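Local coordinates for protein SusD homolog (Bacteroides thetaiotaomicron VPI-5482, PDB 3FDH) that probably binds glycans or related nutrients at the cell surface as a SusD/RagB-family outer-membrane protein, for uptake by a partner transporter, at residues A[204-209]-A[220-225]; A[340-345]-A[354-359]; A[197-202]-A[227-232]. One frame throughout, in Å; residues are numbered along the deposited sequence.

Contact 1: residues A[204-209]-A[220-225]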
loop_
_atom_site.group_PDB
_atom_site.type_symbol
_atom_site.label_atom_id
_atom_site.label_comp_id
_atom_site.label_asym_id
_atom_site.label_seq_id
_atom_site.Cartn_x
_atom_site.Cartn_y
_atom_site.Cartn_z
ATOM N N ARG A 204 3.783 10.943 4.698
ATOM C CA ARG A 204 3.125 10.331 3.529
ATOM C C ARG A 204 2.074 11.248 2.961
ATOM O O ARG A 204 1.965 11.462 1.747
ATOM C CB ARG A 204 2.458 8.998 3.915
ATOM C CG ARG A 204 1.517 8.430 2.846
ATOM C CD ARG A 204 0.772 7.174 3.356
ATOM N NE ARG A 204 1.566 5.930 3.348
ATOM C CZ ARG A 204 1.043 4.743 3.640
ATOM N NH1 ARG A 204 -0.232 4.643 3.993
ATOM N NH2 ARG A 204 1.763 3.656 3.550
ATOM N N TYR A 205 1.301 11.828 3.853
ATOM C CA TYR A 205 0.123 12.629 3.448
ATOM C C TYR A 205 0.488 14.040 3.010
ATOM O O TYR A 205 -0.200 14.638 2.195
ATOM C CB TYR A 205 -0.956 12.669 4.529
ATOM C CG TYR A 205 -1.459 11.293 4.950
ATOM C CD1 TYR A 205 -1.699 10.284 4.016
ATOM C CD2 TYR A 205 -1.756 11.029 6.278
ATOM C CE1 TYR A 205 -2.163 9.037 4.426
ATOM C CE2 TYR A 205 -2.244 9.795 6.693
ATOM C CZ TYR A 205 -2.429 8.800 5.782
ATOM O OH TYR A 205 -2.893 7.585 6.240
ATOM N N THR A 206 1.595 14.547 3.548
ATOM C CA THR A 206 2.097 15.847 3.120
ATOM C C THR A 206 2.565 15.739 1.667
ATOM O O THR A 206 2.218 16.569 0.799
ATOM C CB THR A 206 3.201 16.384 4.053
ATOM O OG1 THR A 206 2.639 16.565 5.369
ATOM C CG2 THR A 206 3.768 17.729 3.523
HETATM N N MSE A 207 3.334 14.699 1.391
HETATM C CA MSE A 207 3.826 14.508 0.021
HETATM C C MSE A 207 2.654 14.207 -0.903
HETATM O O MSE A 207 2.631 14.605 -2.072
HETATM C CB MSE A 207 4.873 13.398 -0.046
HETATM C CG MSE A 207 5.493 13.305 -1.426
HETATM SE SE MSE A 207 6.640 14.764 -1.814
HETATM C CE MSE A 207 7.971 13.987 -0.750
ATOM N N ARG A 208 1.640 13.533 -0.368
ATOM C CA ARG A 208 0.472 13.171 -1.208
ATOM C C ARG A 208 -0.173 14.366 -1.876
ATOM O O ARG A 208 -0.616 14.306 -3.036
ATOM C CB ARG A 208 -0.594 12.469 -0.373
ATOM C CG ARG A 208 -1.806 12.069 -1.216
ATOM C CD ARG A 208 -1.625 10.683 -1.825
ATOM N NE ARG A 208 -1.942 9.681 -0.806
ATOM C CZ ARG A 208 -1.102 8.790 -0.291
ATOM N NH1 ARG A 208 0.128 8.664 -0.738
ATOM N NH2 ARG A 208 -1.535 7.948 0.627
ATOM N N LEU A 209 -0.220 15.477 -1.133
ATOM C CA LEU A 209 -0.976 16.668 -1.580
ATOM C C LEU A 209 -0.129 17.761 -2.218
ATOM O O LEU A 209 -0.577 18.869 -2.440
ATOM C CB LEU A 209 -1.718 17.287 -0.418
ATOM C CG LEU A 209 -2.652 16.426 0.423
ATOM C CD1 LEU A 209 -3.459 17.344 1.336
ATOM C CD2 LEU A 209 -3.560 15.558 -0.398
ATOM N N TYR A 220 8.222 20.169 1.527
ATOM C CA TYR A 220 9.326 19.179 1.493
ATOM C C TYR A 220 10.074 19.187 2.824
ATOM O O TYR A 220 10.528 18.129 3.335
ATOM C CB TYR A 220 10.333 19.400 0.348
ATOM C CG TYR A 220 9.709 19.409 -1.025
ATOM C CD1 TYR A 220 8.782 18.445 -1.396
ATOM C CD2 TYR A 220 10.065 20.368 -1.965
ATOM C CE1 TYR A 220 8.193 18.460 -2.669
ATOM C CE2 TYR A 220 9.500 20.377 -3.237
ATOM C CZ TYR A 220 8.559 19.423 -3.588
ATOM O OH TYR A 220 7.990 19.433 -4.854
ATOM N N GLU A 221 10.210 20.383 3.399
ATOM C CA GLU A 221 10.942 20.506 4.670
ATOM C C GLU A 221 10.121 19.883 5.799
ATOM O O GLU A 221 10.661 19.298 6.736
ATOM C CB GLU A 221 11.402 21.956 4.888
ATOM C CG GLU A 221 12.491 22.316 3.834
ATOM C CD GLU A 221 12.827 23.792 3.723
ATOM O OE1 GLU A 221 12.191 24.617 4.401
ATOM O OE2 GLU A 221 13.729 24.133 2.923
ATOM N N LYS A 222 8.815 19.974 5.674
ATOM C CA LYS A 222 7.944 19.343 6.659
ATOM C C LYS A 222 8.116 17.836 6.595
ATOM O O LYS A 222 8.206 17.156 7.612
ATOM C CB LYS A 222 6.486 19.725 6.435
ATOM C CG LYS A 222 6.171 21.106 6.980
ATOM C CD LYS A 222 4.891 21.670 6.468
ATOM C CE LYS A 222 3.722 20.769 6.740
ATOM N NZ LYS A 222 2.575 21.140 5.842
ATOM N N VAL A 223 8.165 17.314 5.385
ATOM C CA VAL A 223 8.298 15.873 5.191
ATOM C C VAL A 223 9.580 15.439 5.888
ATOM O O VAL A 223 9.582 14.528 6.695
ATOM C CB VAL A 223 8.325 15.448 3.685
ATOM C CG1 VAL A 223 8.794 13.991 3.540
ATOM C CG2 VAL A 223 6.944 15.674 3.019
ATOM N N LEU A 224 10.654 16.177 5.655
ATOM C CA LEU A 224 11.953 15.826 6.301
ATOM C C LEU A 224 11.901 15.868 7.826
ATOM O O LEU A 224 12.525 15.044 8.537
ATOM C CB LEU A 224 13.084 16.743 5.829
ATOM C CG LEU A 224 13.460 16.594 4.373
ATOM C CD1 LEU A 224 14.590 17.590 4.070
ATOM C CD2 LEU A 224 13.859 15.136 4.096
ATOM N N ASP A 225 11.168 16.843 8.336
ATOM C CA ASP A 225 11.009 16.983 9.784
ATOM C C ASP A 225 10.208 15.805 10.349
ATOM O O ASP A 225 10.592 15.198 11.344
ATOM C CB ASP A 225 10.309 18.307 10.106
ATOM C CG ASP A 225 10.091 18.525 11.588
ATOM O OD1 ASP A 225 11.012 18.317 12.399
ATOM O OD2 ASP A 225 8.985 18.965 11.932
#
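Thr-206 and Val-223 meet where the segments 204-209 and 220-225 come closest, their CA atoms 6.5 Å apart. Each side chain leaves its backbone toward the opposite helix, yet the two slide past each other in opposite directions instead of colliding. The branches show this: Thr-206 CG2 lies 3.8 Å from Val-223 CG2, and Thr-206 CB is nearly as close to that methyl, at 3.9 Å. With CG2 of Thr-206 anti to its backbone N, OG1 falls beside that N (chi1 -62°) and is hydrogen-bonded to Lys-202 O, one turn earlier on the same helix; the methyl is therefore the branch offered to the valine.

Met-207, a selenomethionine in the crystal, and Tyr-220 cross at about a right angle. The methionine chain is bent at both chi2 and chi3, and Tyr-220, whose CB starts out away from the other segment, brings its ring back. SE sits 4.1 Å from Tyr-220 CE1 and 5.3 Å from the ring centroid. At 82° off the ring normal it lies near the ring plane, so this is a Met-aromatic contact made at the edge. The terminal CE of Met-207 turns to the valine, 4.3 Å from Val-223 CG2, and so joins the two groups of contacts. At the margin, Lys-222 NZ comes within 4.3 Å of Thr-206 CG2, a loose touch, its charge being paired with Asp-219 in a salt bridge. Leu-341 and Glu-344 of helix 335-348 pack on Met-207 as well.

The short helix segments run antiparallel, at 166°, with their axes 9.1 Å apart at closest approach. This is a helical hairpin made by consecutive helices 191-208 and 216-228, consistent with the TPR-like helix pairs of the SusD family.

Contact 2: residues A[340-345]-A[354-359]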
loop_
_atom_site.group_PDB
_atom_site.type_symbol
_atom_site.label_atom_id
_atom_site.label_comp_id
_atom_site.label_asym_id
_atom_site.label_seq_id
_atom_site.Cartn_x
_atom_site.Cartn_y
_atom_site.Cartn_z
ATOM N N PHE A 340 12.134 6.543 1.283
ATOM C CA PHE A 340 11.853 6.960 -0.095
ATOM C C PHE A 340 11.178 8.321 -0.087
ATOM O O PHE A 340 11.328 9.130 -1.015
ATOM C CB PHE A 340 11.026 5.935 -0.868
ATOM C CG PHE A 340 11.818 4.762 -1.375
ATOM C CD1 PHE A 340 12.793 4.936 -2.369
ATOM C CD2 PHE A 340 11.579 3.488 -0.903
ATOM C CE1 PHE A 340 13.549 3.873 -2.837
ATOM C CE2 PHE A 340 12.343 2.419 -1.365
ATOM C CZ PHE A 340 13.317 2.622 -2.363
ATOM N N LEU A 341 10.445 8.586 0.983
ATOM C CA LEU A 341 9.811 9.894 1.134
ATOM C C LEU A 341 10.878 10.908 1.412
ATOM O O LEU A 341 10.890 12.025 0.890
ATOM C CB LEU A 341 8.743 9.891 2.226
ATOM C CG LEU A 341 7.381 9.323 1.844
ATOM C CD1 LEU A 341 6.517 8.959 3.064
ATOM C CD2 LEU A 341 6.713 10.331 0.932
ATOM N N LYS A 342 11.798 10.512 2.261
ATOM C CA LYS A 342 12.926 11.387 2.652
ATOM C C LYS A 342 13.773 11.728 1.418
ATOM O O LYS A 342 14.121 12.871 1.153
ATOM C CB LYS A 342 13.808 10.666 3.638
ATOM C CG LYS A 342 14.961 11.532 4.215
ATOM C CD LYS A 342 15.720 10.826 5.311
ATOM C CE LYS A 342 16.890 11.666 5.764
ATOM N NZ LYS A 342 17.653 11.077 6.917
ATOM N N ALA A 343 14.086 10.692 0.668
ATOM C CA ALA A 343 14.844 10.829 -0.593
ATOM C C ALA A 343 14.092 11.699 -1.616
ATOM O O ALA A 343 14.683 12.570 -2.271
ATOM C CB ALA A 343 15.176 9.426 -1.187
ATOM N N GLU A 344 12.801 11.475 -1.745
ATOM C CA GLU A 344 12.008 12.234 -2.712
ATOM C C GLU A 344 12.004 13.729 -2.311
ATOM O O GLU A 344 12.109 14.655 -3.137
ATOM C CB GLU A 344 10.570 11.749 -2.794
ATOM C CG GLU A 344 9.794 12.566 -3.790
ATOM C CD GLU A 344 8.385 12.175 -3.927
ATOM O OE1 GLU A 344 7.938 11.254 -3.160
ATOM O OE2 GLU A 344 7.762 12.748 -4.872
ATOM N N ALA A 345 11.853 13.954 -1.018
ATOM C CA ALA A 345 11.840 15.334 -0.511
ATOM C C ALA A 345 13.157 16.032 -0.818
ATOM O O ALA A 345 13.183 17.170 -1.284
ATOM C CB ALA A 345 11.526 15.371 1.015
ATOM N N GLU A 354 21.443 10.835 -1.815
ATOM C CA GLU A 354 22.109 9.557 -1.985
ATOM C C GLU A 354 22.054 8.612 -0.781
ATOM O O GLU A 354 21.805 7.402 -0.941
ATOM C CB GLU A 354 23.563 9.753 -2.416
ATOM C CG GLU A 354 24.261 8.448 -2.731
ATOM C CD GLU A 354 25.738 8.612 -2.960
ATOM O OE1 GLU A 354 26.118 9.489 -3.762
ATOM O OE2 GLU A 354 26.520 7.849 -2.348
ATOM N N ASP A 355 22.311 9.136 0.407
ATOM C CA ASP A 355 22.381 8.273 1.583
ATOM C C ASP A 355 21.001 7.772 1.885
ATOM O O ASP A 355 20.796 6.603 2.229
ATOM C CB ASP A 355 22.973 8.993 2.816
ATOM C CG ASP A 355 24.425 9.373 2.616
ATOM O OD1 ASP A 355 25.136 8.660 1.879
ATOM O OD2 ASP A 355 24.848 10.382 3.202
ATOM N N ALA A 356 20.047 8.668 1.683
ATOM C CA ALA A 356 18.656 8.360 1.983
ATOM C C ALA A 356 18.168 7.266 1.043
ATOM O O ALA A 356 17.512 6.315 1.451
ATOM C CB ALA A 356 17.775 9.603 1.872
ATOM N N LEU A 357 18.496 7.427 -0.227
ATOM C CA LEU A 357 18.067 6.471 -1.233
ATOM C C LEU A 357 18.694 5.123 -0.966
ATOM O O LEU A 357 18.064 4.088 -1.134
ATOM C CB LEU A 357 18.429 6.939 -2.654
ATOM C CG LEU A 357 17.919 6.055 -3.800
ATOM C CD1 LEU A 357 16.358 5.935 -3.917
ATOM C CD2 LEU A 357 18.499 6.587 -5.153
ATOM N N LYS A 358 19.930 5.123 -0.504
ATOM C CA LYS A 358 20.596 3.838 -0.280
ATOM C C LYS A 358 19.902 3.105 0.852
ATOM O O LYS A 358 19.688 1.890 0.825
ATOM C CB LYS A 358 22.076 3.990 0.034
ATOM C CG LYS A 358 22.769 2.650 0.245
ATOM C CD LYS A 358 24.254 2.800 0.442
ATOM C CE LYS A 358 24.956 1.447 0.390
ATOM N NZ LYS A 358 26.451 1.500 0.559
ATOM N N GLU A 359 19.561 3.865 1.863
ATOM C CA GLU A 359 18.914 3.302 3.043
ATOM C C GLU A 359 17.579 2.687 2.642
ATOM O O GLU A 359 17.199 1.583 3.092
ATOM C CB GLU A 359 18.715 4.394 4.095
ATOM C CG GLU A 359 18.147 3.937 5.409
ATOM C CD GLU A 359 19.148 3.209 6.283
ATOM O OE1 GLU A 359 20.323 3.109 5.873
ATOM O OE2 GLU A 359 18.751 2.699 7.356
#
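Ala-343 and Ala-356 form the small-residue part of this contact, their CB atoms 4.0 Å apart and each directed at the other segment. Their CA atoms, separated by 5.2 Å, are the nearest pair across 340-345 and 354-359, consistent with short side chains permitting the backbones to come this close. Ala-343 CB also lies 4.0 Å from Leu-357 N, in plain van der Waals contact with the backbone.

The larger apolar pair is Phe-340 with Leu-357, whose side chains cross obliquely. Leu-357 has CG anti to its backbone N (chi1 -175°); chi2 of 62° then sets CD1 toward the ring, where it reaches Phe-340 CE1 at 3.6 Å. Gln-419, Lys-420 and Ala-423 of helix 412-423 also touch Phe-340, while Tyr-408 of helix 393-410 touches Leu-357.

A third kind of contact is aliphatic but belongs to a charged residue: the extended chain of Lys-342 passes Ala-356, with CG 4.1 Å from Ala-356 CB.

The short helix axes approach to 8.1 Å at a signed angle of -155°. This is a close antiparallel pairing of consecutive helices 335-348 and 354-379, with alanines at the nearest point, consistent with the TPR-like helical hairpins of the SusD family.

Contact 3: residues A[197-202]-A[227-232]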
loop_
_atom_site.group_PDB
_atom_site.type_symbol
_atom_site.label_atom_id
_atom_site.label_comp_id
_atom_site.label_asym_id
_atom_site.label_seq_id
_atom_site.Cartn_x
_atom_site.Cartn_y
_atom_site.Cartn_z
ATOM N N PHE A 197 4.840 6.424 14.013
ATOM C CA PHE A 197 3.920 6.011 12.943
ATOM C C PHE A 197 3.074 7.229 12.545
ATOM O O PHE A 197 2.920 7.552 11.358
ATOM C CB PHE A 197 3.072 4.804 13.416
ATOM C CG PHE A 197 2.049 4.291 12.427
ATOM C CD1 PHE A 197 2.232 4.396 11.040
ATOM C CD2 PHE A 197 0.933 3.601 12.899
ATOM C CE1 PHE A 197 1.254 3.899 10.141
ATOM C CE2 PHE A 197 -0.020 3.086 12.020
ATOM C CZ PHE A 197 0.171 3.205 10.645
ATOM N N ALA A 198 2.565 7.958 13.531
ATOM C CA ALA A 198 1.734 9.159 13.212
ATOM C C ALA A 198 2.533 10.183 12.376
ATOM O O ALA A 198 2.035 10.761 11.425
ATOM C CB ALA A 198 1.204 9.823 14.492
ATOM N N TYR A 199 3.786 10.399 12.737
ATOM C CA TYR A 199 4.648 11.344 11.995
ATOM C C TYR A 199 4.972 10.823 10.628
ATOM O O TYR A 199 5.135 11.579 9.682
ATOM C CB TYR A 199 5.956 11.671 12.739
ATOM C CG TYR A 199 5.748 12.762 13.746
ATOM C CD1 TYR A 199 5.488 14.072 13.338
ATOM C CD2 TYR A 199 5.788 12.494 15.100
ATOM C CE1 TYR A 199 5.267 15.068 14.245
ATOM C CE2 TYR A 199 5.589 13.506 16.035
ATOM C CZ TYR A 199 5.325 14.779 15.598
ATOM O OH TYR A 199 5.125 15.767 16.532
ATOM N N GLY A 200 5.062 9.508 10.533
ATOM C CA GLY A 200 5.368 8.853 9.256
ATOM C C GLY A 200 4.232 9.100 8.343
ATOM O O GLY A 200 4.427 9.423 7.140
ATOM N N LEU A 201 3.019 9.056 8.921
ATOM C CA LEU A 201 1.793 9.270 8.098
ATOM C C LEU A 201 1.672 10.744 7.681
ATOM O O LEU A 201 1.240 11.081 6.572
ATOM C CB LEU A 201 0.534 8.774 8.821
ATOM C CG LEU A 201 0.369 7.260 8.985
ATOM C CD1 LEU A 201 -0.865 6.961 9.848
ATOM C CD2 LEU A 201 0.276 6.576 7.631
ATOM N N LYS A 202 2.086 11.636 8.573
ATOM C CA LYS A 202 2.119 13.041 8.227
ATOM C C LYS A 202 3.053 13.266 7.050
ATOM O O LYS A 202 2.808 14.092 6.194
ATOM C CB LYS A 202 2.507 13.946 9.413
ATOM C CG LYS A 202 1.331 14.106 10.408
ATOM C CD LYS A 202 1.490 15.208 11.435
ATOM C CE LYS A 202 1.218 16.541 10.828
ATOM N NZ LYS A 202 1.151 17.614 11.831
ATOM N N VAL A 227 9.776 12.901 9.005
ATOM C CA VAL A 227 10.604 11.695 8.893
ATOM C C VAL A 227 11.541 11.589 10.074
ATOM O O VAL A 227 11.795 10.501 10.599
ATOM C CB VAL A 227 11.449 11.670 7.589
ATOM C CG1 VAL A 227 12.533 10.628 7.660
ATOM C CG2 VAL A 227 10.564 11.437 6.363
ATOM N N SER A 228 12.087 12.727 10.478
ATOM C CA SER A 228 13.071 12.722 11.558
ATOM C C SER A 228 12.432 12.290 12.870
ATOM O O SER A 228 13.087 11.838 13.782
ATOM C CB SER A 228 13.741 14.098 11.741
ATOM O OG SER A 228 12.853 15.074 12.316
ATOM N N LYS A 229 11.132 12.426 12.932
ATOM C CA LYS A 229 10.398 12.085 14.143
ATOM C C LYS A 229 9.658 10.759 13.998
ATOM O O LYS A 229 8.818 10.396 14.833
ATOM C CB LYS A 229 9.434 13.217 14.493
ATOM C CG LYS A 229 10.154 14.494 14.947
ATOM C CD LYS A 229 9.187 15.633 15.275
ATOM C CE LYS A 229 9.922 16.882 15.792
ATOM N NZ LYS A 229 10.879 17.495 14.815
ATOM N N SER A 230 10.003 10.036 12.938
ATOM C CA SER A 230 9.379 8.763 12.654
ATOM C C SER A 230 10.324 7.582 12.811
ATOM O O SER A 230 11.262 7.627 13.593
ATOM C CB SER A 230 8.767 8.820 11.278
ATOM O OG SER A 230 7.952 7.693 11.021
ATOM N N PHE A 231 10.056 6.531 12.052
ATOM C CA PHE A 231 10.806 5.270 12.134
ATOM C C PHE A 231 12.299 5.458 11.988
ATOM O O PHE A 231 12.748 6.120 11.084
ATOM C CB PHE A 231 10.360 4.268 11.059
ATOM C CG PHE A 231 8.850 4.166 10.869
ATOM C CD1 PHE A 231 7.998 4.064 11.969
ATOM C CD2 PHE A 231 8.321 4.002 9.607
ATOM C CE1 PHE A 231 6.625 3.918 11.815
ATOM C CE2 PHE A 231 6.924 3.851 9.419
ATOM C CZ PHE A 231 6.077 3.798 10.565
ATOM N N THR A 232 13.054 4.811 12.870
ATOM C CA THR A 232 14.518 4.904 12.887
ATOM C C THR A 232 15.136 3.684 12.206
ATOM O O THR A 232 16.320 3.670 11.875
ATOM C CB THR A 232 15.066 4.965 14.321
ATOM O OG1 THR A 232 14.818 3.721 14.974
ATOM C CG2 THR A 232 14.406 6.065 15.123
#
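Tyr-199 lays one ring face against Lys-229. Lys-229 CB stands 3.9 Å from the centroid of the Tyr-199 ring and 20° off the ring normal, which meets the geometry of a CH-pi contact. The backbone joins in, with Lys-229 O 3.7 Å from Tyr-199 CD2. Lys-229 was deposited in two conformers, so the path of its outer chain is less certain; in the one described, NZ forms a salt bridge with Asp-225. An alanine in place of Tyr-199 would probably leave Lys-229 CB without the ring it packs on and open a gap beside that stretch of backbone.

At the centre, Ser-230 has OG anti to its backbone N (chi1 -170°), and the hydroxyl reaches to within 3.3 Å of Gly-200 CA. Its hydrogen bond goes to Lys-196 O, one turn before Gly-200 on helix 191-208; the nearby Gly-200 N is badly angled for one. A CB modelled on Gly-200 would fall 2.9 Å from Ser-230 OG, a clash, so the absent side chain is what admits the serine this close.

Further along, Phe-231 and Phe-197 lie side by side and point the same way. Phe-231 CE1 comes 3.6 Å from Phe-197 CA. Phe-197 carries CG anti to its backbone N (chi1 178°), and from there its CD1 lies 3.9 Å from Phe-231 CZ. Tyr-187 touches both phenylalanines, and Leu-338 of helix 335-348 packs on Phe-231.

The chain runs on past the C-terminal end of helix 216-228 and passes along helix 191-208. The close Ser-230 to Gly-200 approach, flanked by aromatic side chains, packs the chain just after the second helix onto the first, at one end of the antiparallel hairpin, consistent with the TPR-like helix pairs of SusD-family proteins.

How the contacts relate
Contacts 1 and 3 join the same two helices, 191-208 and 216-228, and their centres are about 10 Å apart; contact 1 is nested within the loop that contact 3 closes. Contact 2 follows later in the chain, its centre about 13 Å from that of contact 1 and about 14 Å from that of contact 3. It is tied to contact 1 by direct packing, with Leu-224 CD2 3.7 Å from Lys-342 O and Arg-204 CA 3.7 Å from Leu-341 CD1. A lighter touch, Lys-342 CD to Val-227 CG1 at 4.0 Å, links it to contact 3. Helix 335-348 thus carries one hairpin onto the other, consistent with a TPR-like stacking of helical hairpins.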